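Local structure of MFP2b (Ascaris suum, 2BJR) at residues A[6-10]-A[88-93]; A[10-16]-A[75-81]; A[43-48]-A[60-66]; A[118-123]-A[157-162]. The protein enhances polymerization of the major sperm protein (MSP), and so probably speeds the amoeboid crawling of nematode sperm, and carries a bound zinc ion. The contacts are given in a common frame with arbitrary orientation. Numbering follows the deposited sequence.

Contact 1: A[6-10]-A[88-93]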
# COMPACT_ATOMS: atom_id res chain seq x y z
N ALA A 6 4.67 27.38 -4.04
CA ALA A 6 4.12 26.01 -3.72
C ALA A 6 2.59 25.94 -3.83
O ALA A 6 1.90 26.81 -3.31
CB ALA A 6 4.56 25.60 -2.33
N LYS A 7 2.07 24.93 -4.53
CA LYS A 7 0.63 24.66 -4.56
C LYS A 7 0.19 24.24 -3.16
O LYS A 7 1.00 23.84 -2.32
CB LYS A 7 0.22 23.59 -5.58
CG LYS A 7 0.69 23.80 -7.03
CD LYS A 7 -0.45 23.62 -8.04
CE LYS A 7 0.01 22.91 -9.35
NZ LYS A 7 -0.92 21.78 -9.78
N GLU A 8 -1.09 24.36 -2.91
CA GLU A 8 -1.67 23.89 -1.66
C GLU A 8 -1.84 22.38 -1.77
O GLU A 8 -1.97 21.85 -2.87
CB GLU A 8 -3.08 24.46 -1.44
CG GLU A 8 -3.18 25.96 -1.30
CD GLU A 8 -4.62 26.44 -1.48
OE1 GLU A 8 -5.57 25.60 -1.58
OE2 GLU A 8 -4.80 27.68 -1.50
N ASP A 9 -1.98 21.73 -0.63
CA ASP A 9 -2.29 20.32 -0.62
C ASP A 9 -3.56 20.01 -1.35
O ASP A 9 -4.54 20.77 -1.28
CB ASP A 9 -2.40 19.83 0.83
CG ASP A 9 -1.23 20.24 1.64
OD1 ASP A 9 -0.11 19.78 1.33
OD2 ASP A 9 -1.32 21.02 2.60
N THR A 10 -3.61 18.89 -2.04
CA THR A 10 -4.82 18.43 -2.66
C THR A 10 -5.44 17.33 -1.85
O THR A 10 -4.83 16.25 -1.66
CB THR A 10 -4.59 17.89 -4.07
OG1 THR A 10 -4.15 18.93 -4.93
CG2 THR A 10 -5.89 17.44 -4.69
N SER A 88 6.32 20.46 -10.46
CA SER A 88 5.00 21.05 -10.74
C SER A 88 4.25 21.49 -9.49
O SER A 88 3.40 22.38 -9.57
CB SER A 88 4.12 20.09 -11.56
OG SER A 88 3.85 18.86 -10.90
N LEU A 89 4.58 20.90 -8.33
CA LEU A 89 3.84 21.18 -7.09
C LEU A 89 4.53 22.15 -6.13
O LEU A 89 3.87 22.87 -5.37
CB LEU A 89 3.55 19.86 -6.36
CG LEU A 89 2.71 18.88 -7.16
CD1 LEU A 89 2.68 17.54 -6.43
CD2 LEU A 89 1.30 19.39 -7.39
N GLY A 90 5.85 22.18 -6.13
CA GLY A 90 6.57 23.02 -5.19
C GLY A 90 6.81 22.41 -3.82
O GLY A 90 7.39 23.04 -2.94
N TYR A 91 6.39 21.15 -3.64
CA TYR A 91 6.58 20.47 -2.35
C TYR A 91 6.62 18.97 -2.55
O TYR A 91 6.18 18.43 -3.58
CB TYR A 91 5.43 20.82 -1.35
CG TYR A 91 4.09 20.34 -1.77
CD1 TYR A 91 3.56 19.13 -1.31
CD2 TYR A 91 3.29 21.10 -2.60
CE1 TYR A 91 2.32 18.68 -1.74
CE2 TYR A 91 2.04 20.65 -3.01
CZ TYR A 91 1.56 19.44 -2.58
OH TYR A 91 0.34 19.00 -3.02
N TRP A 92 7.15 18.30 -1.55
CA TRP A 92 6.98 16.84 -1.38
C TRP A 92 6.77 16.57 0.10
O TRP A 92 7.09 17.39 0.96
CB TRP A 92 8.22 16.05 -1.89
CG TRP A 92 9.57 16.49 -1.33
CD1 TRP A 92 10.33 17.56 -1.75
CD2 TRP A 92 10.35 15.83 -0.33
NE1 TRP A 92 11.50 17.62 -1.03
CE2 TRP A 92 11.55 16.57 -0.16
CE3 TRP A 92 10.16 14.70 0.46
CZ2 TRP A 92 12.53 16.22 0.76
CZ3 TRP A 92 11.16 14.34 1.36
CH2 TRP A 92 12.32 15.11 1.51
N TYR A 93 6.14 15.43 0.39
CA TYR A 93 5.79 15.08 1.76
C TYR A 93 6.86 14.23 2.41
O TYR A 93 7.43 13.30 1.80
CB TYR A 93 4.46 14.34 1.77
CG TYR A 93 3.26 15.18 1.43
CD1 TYR A 93 2.24 14.68 0.62
CD2 TYR A 93 3.09 16.46 1.96
CE1 TYR A 93 1.11 15.42 0.34
CE2 TYR A 93 1.94 17.20 1.68
CZ TYR A 93 0.98 16.68 0.88
OH TYR A 93 -0.16 17.41 0.58
O HOH W 1 -1.67 19.44 -5.08
O HOH W 2 -1.22 17.27 -2.05
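This is a surface contact in which the extended N-terminal tail, residues 6-10, lies across the turn that leads from helix 86-89 into strand 92-97. One backbone hydrogen bond fixes it: K7 N donates to L89 O at 2.9 Å, and A6 CA adds a CA-H...O contact to the same L89 O at 3.6 Å. G90 makes this approach possible. Just past the helix, it takes a positive phi, a conformation that suits glycine, and a CB here would run into A6 CA, so the tail can come down directly onto the turn. The aliphatic part of K7 stretches past the helix end, bringing CE to 3.4 Å from S88 O. Further on, two tyrosines reach the tail with their hydroxyls. Y93 OH donates a very short hydrogen bond of 2.5 Å to D9 OD1, a charged acceptor well suited to a phenol. Y91 OH works through water instead: one water joins it to E8 O and T10 OG1, and another joins it to T10 N and Y93 OH. R165 of strand 161-166 also meets both segments, with a salt bridge to D9, a hydrogen bond to K7 O and a cation-pi contact with Y91. The tail thus runs beside the sheet formed by strands 92-97 and 161-166 before entering strand 10-15, while H86, a zinc ligand, lies at the start of the short helix.

Contact 2: A[10-16]-A[75-81]. With SO4 (sulfate ion), chain D.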
# COMPACT_ATOMS: atom_id res chain seq x y z
N THR A 10 -3.61 18.89 -2.04
CA THR A 10 -4.82 18.43 -2.66
C THR A 10 -5.44 17.33 -1.85
O THR A 10 -4.83 16.25 -1.66
CB THR A 10 -4.59 17.89 -4.07
OG1 THR A 10 -4.15 18.93 -4.93
CG2 THR A 10 -5.89 17.44 -4.69
N TRP A 11 -6.67 17.59 -1.43
CA TRP A 11 -7.51 16.62 -0.76
C TRP A 11 -8.53 16.20 -1.79
O TRP A 11 -9.52 16.90 -2.06
CB TRP A 11 -8.15 17.23 0.50
CG TRP A 11 -7.12 17.53 1.52
CD1 TRP A 11 -6.49 18.71 1.70
CD2 TRP A 11 -6.55 16.63 2.48
NE1 TRP A 11 -5.59 18.62 2.73
CE2 TRP A 11 -5.61 17.35 3.23
CE3 TRP A 11 -6.77 15.30 2.82
CZ2 TRP A 11 -4.86 16.78 4.26
CZ3 TRP A 11 -6.05 14.75 3.86
CH2 TRP A 11 -5.09 15.48 4.56
N ALA A 12 -8.29 15.04 -2.38
CA ALA A 12 -9.08 14.57 -3.49
C ALA A 12 -10.40 13.99 -3.10
O ALA A 12 -10.57 13.45 -2.03
CB ALA A 12 -8.26 13.53 -4.32
N PHE A 13 -11.32 14.05 -4.04
CA PHE A 13 -12.70 13.59 -3.90
C PHE A 13 -12.72 12.11 -3.64
O PHE A 13 -12.16 11.30 -4.42
CB PHE A 13 -13.43 13.89 -5.22
CG PHE A 13 -14.85 13.37 -5.30
CD1 PHE A 13 -15.81 13.73 -4.37
CD2 PHE A 13 -15.22 12.54 -6.36
CE1 PHE A 13 -17.12 13.27 -4.48
CE2 PHE A 13 -16.51 12.07 -6.47
CZ PHE A 13 -17.46 12.44 -5.53
N GLY A 14 -13.42 11.74 -2.58
CA GLY A 14 -13.38 10.36 -2.09
C GLY A 14 -14.72 9.76 -1.78
O GLY A 14 -15.10 9.66 -0.64
N PRO A 15 -15.48 9.40 -2.79
CA PRO A 15 -16.80 8.86 -2.53
C PRO A 15 -16.69 7.49 -1.84
O PRO A 15 -16.01 6.57 -2.34
CB PRO A 15 -17.45 8.79 -3.92
CG PRO A 15 -16.35 8.94 -4.87
CD PRO A 15 -15.15 9.48 -4.22
N ILE A 16 -17.29 7.41 -0.65
CA ILE A 16 -17.28 6.15 0.11
C ILE A 16 -17.95 5.07 -0.69
O ILE A 16 -18.98 5.29 -1.33
CB ILE A 16 -17.93 6.34 1.50
CG1 ILE A 16 -17.12 7.34 2.32
CG2 ILE A 16 -18.06 5.00 2.25
CD1 ILE A 16 -17.85 7.89 3.51
N GLY A 75 -21.93 10.85 2.00
CA GLY A 75 -21.51 10.04 0.87
C GLY A 75 -20.02 10.12 0.50
O GLY A 75 -19.54 9.24 -0.22
N GLN A 76 -19.32 11.15 0.98
CA GLN A 76 -17.95 11.40 0.57
C GLN A 76 -17.05 11.99 1.65
O GLN A 76 -17.47 12.77 2.55
CB GLN A 76 -17.86 12.21 -0.73
CG GLN A 76 -18.64 13.53 -0.80
CD GLN A 76 -20.14 13.36 -1.17
OE1 GLN A 76 -20.97 14.16 -0.71
NE2 GLN A 76 -20.48 12.32 -1.95
N ILE A 77 -15.78 11.56 1.58
CA ILE A 77 -14.69 12.12 2.33
C ILE A 77 -13.66 12.61 1.34
O ILE A 77 -13.90 12.59 0.14
CB ILE A 77 -14.07 11.06 3.26
CG1 ILE A 77 -13.62 9.82 2.47
CG2 ILE A 77 -15.04 10.64 4.35
CD1 ILE A 77 -12.44 9.10 3.14
N GLN A 78 -12.54 13.07 1.85
CA GLN A 78 -11.40 13.40 0.99
C GLN A 78 -10.20 12.54 1.36
O GLN A 78 -10.05 12.19 2.55
CB GLN A 78 -11.06 14.86 1.08
CG GLN A 78 -12.10 15.74 0.38
CD GLN A 78 -12.04 17.17 0.82
OE1 GLN A 78 -12.42 17.47 1.93
NE2 GLN A 78 -11.64 18.07 -0.08
N VAL A 79 -9.39 12.21 0.35
CA VAL A 79 -8.14 11.44 0.52
C VAL A 79 -7.00 12.27 0.00
O VAL A 79 -7.06 12.90 -1.10
CB VAL A 79 -8.22 10.09 -0.20
CG1 VAL A 79 -6.91 9.27 -0.04
CG2 VAL A 79 -9.40 9.30 0.38
N LEU A 80 -6.00 12.43 0.84
CA LEU A 80 -4.82 13.18 0.46
C LEU A 80 -4.23 12.59 -0.83
O LEU A 80 -4.15 11.36 -0.99
CB LEU A 80 -3.78 13.12 1.54
CG LEU A 80 -2.55 14.02 1.40
CD1 LEU A 80 -2.94 15.50 1.31
CD2 LEU A 80 -1.68 13.79 2.62
N GLN A 81 -3.87 13.49 -1.75
CA GLN A 81 -3.37 13.11 -3.06
C GLN A 81 -2.04 13.77 -3.29
O GLN A 81 -1.81 14.90 -2.92
CB GLN A 81 -4.36 13.50 -4.14
CG GLN A 81 -3.94 13.31 -5.57
CD GLN A 81 -5.07 13.67 -6.54
OE1 GLN A 81 -5.27 14.85 -6.77
NE2 GLN A 81 -5.83 12.71 -7.04
S SO4 D . -10.08 15.22 -7.36
O1 SO4 D . -10.63 15.71 -8.65
O2 SO4 D . -10.33 13.77 -7.34
O3 SO4 D . -8.64 15.49 -7.34
O4 SO4 D . -10.72 15.96 -6.26
O HOH W 2 -1.22 17.27 -2.05
O HOH W 3 -3.59 16.69 -7.29
O HOH W 4 -20.73 7.55 -1.48
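Two antiparallel strands, 10-15 and 76-81, pair here at the edge of a six-stranded sheet, with 10-15 outermost. G75 O accepts a hydrogen bond from I16 N (2.9 Å), and a water links it to I16 O. Q76 faces P15 in a non-hydrogen-bonded pair, a position that suits proline because it needs no NH. I77 N donates to G14 O at 3.0 Å; the return bond from G14 N to I77 O is weak. A side chain at G14 would clash with I77 O, hence the glycine, while I77 CG2 packs on I16 CD1 at 4.0 Å. Q78 sends NE2 back to W11 O (3.1 Å), a carbonyl in a non-hydrogen-bonded pair. V79 and A12 exchange two bonds, V79 N to A12 O at 2.9 Å and A12 N to V79 O at 2.8 Å, and the small A12 fits against P21. Next to A12, F13 N donates to O4 of a sulfate, probably from the crystallisation liquor, at 3.0 Å. L80 lays a methyl, CD1, over the indole of W11, a CH-pi contact 3.7 Å from the six-membered ring centroid and 9° off the normal. Q81 NE2 binds D22 O, and Q81 N donates to T10 O at 2.9 Å.

Contact 3: A[43-48]-A[60-66]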
# COMPACT_ATOMS: atom_id res chain seq x y z
N ARG A 43 -15.95 21.99 10.49
CA ARG A 43 -14.73 21.75 11.24
C ARG A 43 -14.03 20.49 10.66
O ARG A 43 -14.63 19.43 10.60
CB ARG A 43 -15.06 21.53 12.72
CG ARG A 43 -13.87 21.16 13.60
CD ARG A 43 -14.13 21.11 15.14
NE ARG A 43 -13.61 19.86 15.71
CZ ARG A 43 -14.24 18.68 15.67
NH1 ARG A 43 -15.44 18.57 15.12
NH2 ARG A 43 -13.68 17.59 16.18
N PRO A 44 -12.78 20.63 10.22
CA PRO A 44 -12.04 19.50 9.63
C PRO A 44 -11.53 18.56 10.72
O PRO A 44 -11.10 18.99 11.79
CB PRO A 44 -10.84 20.21 8.93
CG PRO A 44 -10.61 21.47 9.73
CD PRO A 44 -11.98 21.86 10.23
N MSE A 45 -11.55 17.28 10.41
CA MSE A 45 -10.78 16.34 11.18
C MSE A 45 -10.18 15.24 10.32
O MSE A 45 -10.83 14.78 9.42
CB MSE A 45 -11.66 15.73 12.26
CG MSE A 45 -12.78 15.01 11.74
SE MSE A 45 -14.20 14.78 13.23
CE MSE A 45 -15.20 16.49 12.80
N HIS A 46 -8.98 14.80 10.67
CA HIS A 46 -8.33 13.74 9.89
C HIS A 46 -8.64 12.34 10.43
O HIS A 46 -9.02 12.20 11.60
CB HIS A 46 -6.83 14.04 9.78
CG HIS A 46 -6.55 15.24 8.96
ND1 HIS A 46 -6.28 16.46 9.53
CD2 HIS A 46 -6.46 15.42 7.62
CE1 HIS A 46 -6.09 17.36 8.57
NE2 HIS A 46 -6.19 16.75 7.40
N GLY A 47 -8.48 11.34 9.57
CA GLY A 47 -8.80 9.96 9.86
C GLY A 47 -8.09 9.13 8.81
O GLY A 47 -7.06 9.56 8.23
N ARG A 48 -8.66 7.97 8.54
CA ARG A 48 -8.02 6.99 7.71
C ARG A 48 -9.01 6.33 6.77
O ARG A 48 -10.19 6.13 7.11
CB ARG A 48 -7.24 6.00 8.57
CG ARG A 48 -8.08 5.11 9.45
CD ARG A 48 -7.35 4.53 10.70
NE ARG A 48 -8.32 3.88 11.62
CZ ARG A 48 -8.83 2.71 11.36
NH1 ARG A 48 -8.48 2.10 10.26
NH2 ARG A 48 -9.73 2.14 12.14
N PHE A 60 -13.27 7.71 11.26
CA PHE A 60 -12.94 9.00 11.85
C PHE A 60 -13.45 8.98 13.31
O PHE A 60 -14.49 8.37 13.57
CB PHE A 60 -13.61 10.17 11.11
CG PHE A 60 -13.14 10.36 9.70
CD1 PHE A 60 -13.65 9.60 8.71
CD2 PHE A 60 -12.07 11.22 9.42
CE1 PHE A 60 -13.20 9.72 7.43
CE2 PHE A 60 -11.63 11.37 8.13
CZ PHE A 60 -12.17 10.61 7.15
N PRO A 61 -12.71 9.58 14.22
CA PRO A 61 -13.15 9.76 15.60
C PRO A 61 -13.97 11.05 15.79
O PRO A 61 -13.53 12.14 15.49
CB PRO A 61 -11.85 9.85 16.38
CG PRO A 61 -10.82 10.28 15.39
CD PRO A 61 -11.34 10.06 14.04
N TYR A 62 -15.17 10.89 16.28
CA TYR A 62 -16.06 12.03 16.54
C TYR A 62 -17.09 11.67 17.60
O TYR A 62 -17.66 10.59 17.53
CB TYR A 62 -16.77 12.39 15.27
CG TYR A 62 -17.75 13.53 15.42
CD1 TYR A 62 -17.31 14.83 15.66
CD2 TYR A 62 -19.13 13.29 15.35
CE1 TYR A 62 -18.24 15.89 15.81
CE2 TYR A 62 -20.05 14.32 15.51
CZ TYR A 62 -19.60 15.61 15.74
OH TYR A 62 -20.54 16.61 15.86
N ASN A 63 -17.43 12.61 18.48
CA ASN A 63 -18.49 12.39 19.48
C ASN A 63 -18.11 11.09 20.22
O ASN A 63 -19.00 10.24 20.48
CB ASN A 63 -19.86 12.30 18.77
CG ASN A 63 -21.10 12.32 19.71
OD1 ASN A 63 -21.02 12.64 20.90
ND2 ASN A 63 -22.25 11.98 19.13
N LYS A 64 -16.80 10.93 20.52
CA LYS A 64 -16.26 9.74 21.17
C LYS A 64 -16.69 8.39 20.51
O LYS A 64 -16.71 7.34 21.14
CB LYS A 64 -16.69 9.73 22.64
CG LYS A 64 -15.80 8.93 23.52
CD LYS A 64 -16.00 9.21 25.03
CE LYS A 64 -14.67 8.92 25.79
NZ LYS A 64 -13.63 10.05 25.68
N SER A 65 -16.99 8.41 19.22
CA SER A 65 -17.44 7.23 18.54
C SER A 65 -16.60 7.06 17.31
O SER A 65 -15.97 8.01 16.85
CB SER A 65 -18.91 7.38 18.14
OG SER A 65 -19.68 7.49 19.34
N GLU A 66 -16.58 5.85 16.78
CA GLU A 66 -15.96 5.64 15.48
C GLU A 66 -17.01 5.79 14.39
O GLU A 66 -18.01 5.05 14.38
CB GLU A 66 -15.34 4.24 15.43
CG GLU A 66 -14.80 3.96 14.03
CD GLU A 66 -14.18 2.57 13.90
OE1 GLU A 66 -14.78 1.58 14.44
OE2 GLU A 66 -13.13 2.48 13.23
O HOH W 5 -13.26 14.41 16.99
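Strands 43-48 and 60-62 run at 136° to each other, with axes 6.3 Å apart at closest approach, and no hydrogen bond joins the two segments. They belong to the beta hairpin of strands 43-52 and 55-62. Beyond Y62 the chain reverses through a type I' turn, closed by S65 N to Y62 O at 2.8 Å and Y62 N to S65 O at 3.0 Å; N63 and K64 both adopt positive phi, which asparagine accepts comparatively well. The F60 ring lies against the backbone of H46 and G47, with F60 CE2 3.5 Å from G47 N. Glycine fits because a CB would strike the ring. M45, a selenomethionine, spans the gap with its flexible side chain: SE is 3.5 Å from P61 O, CE packs on Y62 CD1 at 3.9 Å, and SE, 5.1 Å from the Y62 ring centroid, makes an oblique Met-aromatic contact. At the other end, R48 NH2 and E66 OE2 form a long salt bridge of 3.6 Å, while hydrogen bonds tie R48 to S144 and E66 to S59. The hairpin pairs with strand 34-40 on one side and 65-67 on the other, and strands 130-135 and 140-145 of another sheet pack on it through Y133, R142 and S144.

Contact 4: A[118-123]-A[157-162]. With SO4 (sulfate ion), chain E.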
# COMPACT_ATOMS: atom_id res chain seq x y z
N PHE A 118 -4.32 17.95 12.28
CA PHE A 118 -3.32 17.35 11.42
C PHE A 118 -3.24 15.85 11.58
O PHE A 118 -3.43 15.33 12.69
CB PHE A 118 -1.98 17.94 11.60
CG PHE A 118 -1.50 17.97 12.98
CD1 PHE A 118 -0.54 17.07 13.41
CD2 PHE A 118 -1.88 18.99 13.83
CE1 PHE A 118 -0.03 17.14 14.70
CE2 PHE A 118 -1.38 19.06 15.12
CZ PHE A 118 -0.46 18.16 15.56
N PRO A 119 -2.98 15.15 10.50
CA PRO A 119 -2.79 13.69 10.61
C PRO A 119 -1.66 13.31 11.53
O PRO A 119 -0.62 14.01 11.57
CB PRO A 119 -2.49 13.28 9.17
CG PRO A 119 -3.08 14.37 8.33
CD PRO A 119 -2.88 15.63 9.11
N ILE A 120 -1.84 12.22 12.27
CA ILE A 120 -0.81 11.68 13.13
C ILE A 120 -0.86 10.14 13.06
O ILE A 120 -1.94 9.53 13.18
CB ILE A 120 -0.89 12.26 14.54
CG1 ILE A 120 0.31 11.84 15.38
CG2 ILE A 120 -2.20 11.92 15.24
CD1 ILE A 120 0.42 12.67 16.68
N LEU A 121 0.29 9.56 12.80
CA LEU A 121 0.45 8.11 12.69
C LEU A 121 1.14 7.54 13.91
O LEU A 121 2.29 7.81 14.19
CB LEU A 121 1.23 7.77 11.43
CG LEU A 121 1.39 6.28 11.19
CD1 LEU A 121 0.08 5.56 10.89
CD2 LEU A 121 2.35 6.11 10.04
N TRP A 122 0.40 6.71 14.64
CA TRP A 122 0.90 5.94 15.75
C TRP A 122 1.52 4.67 15.18
O TRP A 122 0.95 3.62 15.21
CB TRP A 122 -0.25 5.64 16.71
CG TRP A 122 0.09 5.03 18.04
CD1 TRP A 122 1.32 4.67 18.52
CD2 TRP A 122 -0.84 4.71 19.06
NE1 TRP A 122 1.20 4.11 19.76
CE2 TRP A 122 -0.12 4.13 20.13
CE3 TRP A 122 -2.23 4.83 19.18
CZ2 TRP A 122 -0.74 3.69 21.30
CZ3 TRP A 122 -2.84 4.39 20.32
CH2 TRP A 122 -2.10 3.85 21.38
N SER A 123 2.73 4.83 14.66
CA SER A 123 3.39 3.81 13.87
C SER A 123 3.73 2.55 14.67
O SER A 123 3.68 1.43 14.13
CB SER A 123 4.70 4.40 13.25
OG SER A 123 5.37 5.34 14.14
N LEU A 157 3.10 10.99 22.47
CA LEU A 157 3.11 11.46 21.08
C LEU A 157 4.49 11.54 20.42
O LEU A 157 4.58 11.63 19.22
CB LEU A 157 2.48 12.86 21.01
CG LEU A 157 1.08 12.94 21.61
CD1 LEU A 157 0.53 14.33 21.32
CD2 LEU A 157 0.16 11.86 21.03
N ALA A 158 5.57 11.53 21.22
CA ALA A 158 6.89 11.98 20.75
C ALA A 158 7.42 11.34 19.48
O ALA A 158 7.97 12.00 18.59
CB ALA A 158 7.92 11.79 21.90
N ASN A 159 7.23 10.03 19.38
CA ASN A 159 7.74 9.25 18.25
C ASN A 159 6.67 8.94 17.20
O ASN A 159 6.96 8.27 16.21
CB ASN A 159 8.31 7.93 18.75
CG ASN A 159 9.40 8.11 19.81
OD1 ASN A 159 9.45 7.34 20.79
ND2 ASN A 159 10.23 9.11 19.64
N MSE A 160 5.45 9.41 17.40
CA MSE A 160 4.44 9.29 16.34
C MSE A 160 4.85 10.19 15.18
O MSE A 160 5.64 11.12 15.35
CB MSE A 160 3.05 9.69 16.89
CG MSE A 160 2.63 8.81 17.99
SE MSE A 160 0.76 9.04 18.40
CE MSE A 160 0.68 7.97 20.05
N LEU A 161 4.34 9.91 14.00
CA LEU A 161 4.77 10.57 12.78
C LEU A 161 3.68 11.51 12.24
O LEU A 161 2.52 11.16 12.20
CB LEU A 161 5.12 9.53 11.73
CG LEU A 161 6.09 8.43 12.15
CD1 LEU A 161 6.29 7.48 10.98
CD2 LEU A 161 7.38 9.06 12.57
N ILE A 162 4.10 12.68 11.78
CA ILE A 162 3.25 13.67 11.10
C ILE A 162 3.90 14.04 9.78
O ILE A 162 5.10 13.74 9.56
CB ILE A 162 3.04 14.91 12.00
CG1 ILE A 162 4.36 15.62 12.31
CG2 ILE A 162 2.42 14.46 13.27
CD1 ILE A 162 4.24 17.02 12.95
S SO4 E . 3.47 2.50 22.34
O1 SO4 E . 3.81 3.57 21.39
O2 SO4 E . 2.19 1.96 21.93
O3 SO4 E . 4.56 1.51 22.27
O4 SO4 E . 3.40 3.06 23.67
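I120 and M160, a selenomethionine, form the apolar centre of a short antiparallel strand pairing, in which strand 117-122 meets the start of strand 161-166 through a single beta bridge. I120 CG1 lies 3.8 Å from M160 CB and 4.0 Å from I162 CG2; branched isoleucines give this packing compact surfaces. F118 CE1 extends it, 3.9 Å from I162 CG2, and F143 of strand 140-145 packs on I120, M160 and the W122 ring. The bridge, entered through a type I turn from L157 to M160, has two nearly straight hydrogen bonds, L121 N to L161 O at 2.8 Å and L161 N to L121 O at 2.9 Å. W122 is the centre of an inverse gamma turn. M160 CE lies over its five-membered ring, 3.6 Å from the centroid, in a CH-pi contact, and SE, 4.6 Å from that centroid, adds an oblique Met-aromatic contact. At the polar edge a sulfate, probably from the crystallisation liquor, accepts hydrogen bonds from W122 NE1 at O1 (3.1 Å) and O2 (3.2 Å).

In the fold
All four contacts lie in the N-terminal one of two related motility-protein regions. Contacts 1 and 2 share T10 and a water, with centres about 17 Å apart. Contact 2 brackets contact 3 along the chain, and both belong to the six-stranded sheet, with centres about 15 Å apart; W11 meets H46, and I77 meets F60. Contact 4 comes last in sequence, yet H46 touches F118 and P119, bringing its centre about 16 Å from that of contact 3. Contacts 1 and 4 both reach the sheet of strands 92-97 and 161-166. Together the four join that sheet, the tail, the six-stranded sheet and strand 117-122 within this region, with contact 1 nearest the zinc site.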